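Local coordinates for protein succinate dehydrogenase (Membrane anchor subunit) (PDB 7D6V) that probably anchors a succinate dehydrogenase in the membrane and helps pass electrons toward quinone, binding an iron-sulfur cluster and ubiquinone, at residues 75-80 with 86-91. Numbering follows the deposited sequence.
Sequences VSTACA and FGQWVG
Val75 and Gly91 each present a carbonyl oxygen that gathers more than one donor from the facing segment, a clear case of how two loop segments can be pinned together without any strand pairing. The tight part lies around Val75, which is buried. Val75 O receives Trp89 N at 2.7 Å in a nearly straight bond, the donor standing above the carbonyl plane, and Val90 N at 3.2 Å within that plane. Alongside these bonds, Val75 CB meets the edge of the Trp89 indole at CD1, 3.6 Å away and near the ring plane, while CG2 packs more distantly on Val90 CG1. Residues 75-80 and 86-91 belong to one long irregular loop between strand 66-67 and helix 104-112, none of whose residues lines the cluster or quinone pocket. Ser76 to Cys79 form a type I beta turn, reinforced by an ST turn in which Ser76 OG accepts from Ala78 N. With that oxygen swung opposite the backbone N (chi1 159°), Ser76 OG also donates to Gly91 O at 2.9 Å. Gly91 O further accepts Thr77 N in its carbonyl plane and Thr77 OG1 from above it, at 2.7 Å, so three donors grip one oxygen, although Thr77 and Gly91 are both exposed. The exposed Gln88 makes the looser contact, on the solvent side. Gln88 CB rests against Thr77 CG2 at 3.7 Å, and the extended chain beyond CG carries the amide across, where NE2 reaches Ser76 O through a weak, strongly bent bond of 3.3 Å.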
loop_
_atom_site.group_PDB
_atom_site.type_symbol
_atom_site.label_atom_id
_atom_site.label_comp_id
_atom_site.label_asym_id
_atom_site.label_seq_id
_atom_site.Cartn_x
_atom_site.Cartn_y
_atom_site.Cartn_z
ATOM N N VAL C 75 -57.637 5.029 -7.210
ATOM C CA VAL C 75 -58.490 5.698 -6.235
ATOM C C VAL C 75 -59.541 6.586 -6.899
ATOM O O VAL C 75 -60.047 7.511 -6.271
ATOM C CB VAL C 75 -57.646 6.501 -5.233
ATOM C CG1 VAL C 75 -56.696 5.587 -4.491
ATOM C CG2 VAL C 75 -56.875 7.590 -5.951
ATOM N N SER C 76 -59.885 6.326 -8.152
ATOM C CA SER C 76 -60.870 7.124 -8.862
ATOM C C SER C 76 -62.142 6.317 -9.081
ATOM O O SER C 76 -62.124 5.084 -9.076
ATOM C CB SER C 76 -60.323 7.609 -10.205
ATOM O OG SER C 76 -61.374 7.958 -11.083
ATOM N N THR C 77 -63.256 7.025 -9.254
ATOM C CA THR C 77 -64.522 6.365 -9.537
ATOM C C THR C 77 -64.672 5.988 -11.003
ATOM O O THR C 77 -65.663 5.347 -11.364
ATOM C CB THR C 77 -65.693 7.255 -9.110
ATOM O OG1 THR C 77 -65.645 8.493 -9.829
ATOM C CG2 THR C 77 -65.624 7.537 -7.623
ATOM N N ALA C 78 -63.722 6.373 -11.848
ATOM C CA ALA C 78 -63.697 5.973 -13.246
ATOM C C ALA C 78 -62.940 4.673 -13.460
ATOM O O ALA C 78 -62.786 4.242 -14.607
ATOM C CB ALA C 78 -63.077 7.083 -14.100
ATOM N N CYS C 79 -62.471 4.047 -12.389
ATOM C CA CYS C 79 -61.673 2.837 -12.444
ATOM C C CYS C 79 -62.561 1.609 -12.600
ATOM O O CYS C 79 -63.758 1.636 -12.307
ATOM C CB CYS C 79 -60.821 2.717 -11.182
ATOM S SG CYS C 79 -59.827 4.185 -10.850
ATOM N N ALA C 80 -61.953 0.526 -13.073
ATOM C CA ALA C 80 -62.689 -0.708 -13.290
ATOM C C ALA C 80 -63.235 -1.231 -11.963
ATOM O O ALA C 80 -62.580 -1.085 -10.924
ATOM C CB ALA C 80 -61.792 -1.762 -13.939
ATOM N N PHE C 86 -58.369 0.593 -1.774
ATOM C CA PHE C 86 -58.325 1.540 -0.668
ATOM C C PHE C 86 -59.394 2.613 -0.825
ATOM O O PHE C 86 -59.221 3.744 -0.370
ATOM C CB PHE C 86 -56.937 2.166 -0.552
ATOM C CG PHE C 86 -55.821 1.178 -0.699
ATOM C CD1 PHE C 86 -55.177 1.017 -1.911
ATOM C CD2 PHE C 86 -55.426 0.395 0.369
ATOM C CE1 PHE C 86 -54.156 0.102 -2.050
ATOM C CE2 PHE C 86 -54.405 -0.521 0.233
ATOM C CZ PHE C 86 -53.771 -0.667 -0.977
ATOM N N GLY C 87 -60.504 2.268 -1.467
ATOM C CA GLY C 87 -61.596 3.194 -1.675
ATOM C C GLY C 87 -61.423 4.036 -2.925
ATOM O O GLY C 87 -60.360 4.094 -3.545
ATOM N N GLN C 88 -62.510 4.702 -3.300
ATOM C CA GLN C 88 -62.529 5.629 -4.423
ATOM C C GLN C 88 -62.656 7.042 -3.872
ATOM O O GLN C 88 -63.605 7.344 -3.144
ATOM C CB GLN C 88 -63.675 5.305 -5.379
ATOM C CG GLN C 88 -63.428 4.061 -6.208
ATOM C CD GLN C 88 -64.659 3.586 -6.937
ATOM O OE1 GLN C 88 -65.777 3.710 -6.442
ATOM N NE2 GLN C 88 -64.461 3.031 -8.124
ATOM N N TRP C 89 -61.703 7.902 -4.223
ATOM C CA TRP C 89 -61.577 9.212 -3.598
ATOM C C TRP C 89 -61.834 10.384 -4.532
ATOM O O TRP C 89 -62.418 11.379 -4.101
ATOM C CB TRP C 89 -60.179 9.367 -2.986
ATOM C CG TRP C 89 -59.871 8.366 -1.909
ATOM C CD1 TRP C 89 -58.888 7.421 -1.927
ATOM C CD2 TRP C 89 -60.545 8.220 -0.654
ATOM N NE1 TRP C 89 -58.911 6.693 -0.765
ATOM C CE2 TRP C 89 -59.918 7.162 0.034
ATOM C CE3 TRP C 89 -61.617 8.878 -0.044
ATOM C CZ2 TRP C 89 -60.327 6.748 1.299
ATOM C CZ3 TRP C 89 -62.022 8.465 1.212
ATOM C CH2 TRP C 89 -61.379 7.410 1.870
ATOM N N VAL C 90 -61.423 10.310 -5.796
ATOM C CA VAL C 90 -61.342 11.489 -6.662
ATOM C C VAL C 90 -62.019 11.197 -8.002
ATOM O O VAL C 90 -61.428 10.600 -8.907
ATOM C CB VAL C 90 -59.898 11.981 -6.841
ATOM C CG1 VAL C 90 -58.995 10.924 -7.479
ATOM C CG2 VAL C 90 -59.877 13.256 -7.667
ATOM N N GLY C 91 -63.286 11.591 -8.119
ATOM C CA GLY C 91 -63.942 11.897 -9.382
ATOM C C GLY C 91 -63.565 11.113 -10.622
ATOM O O GLY C 91 -63.509 9.880 -10.606
#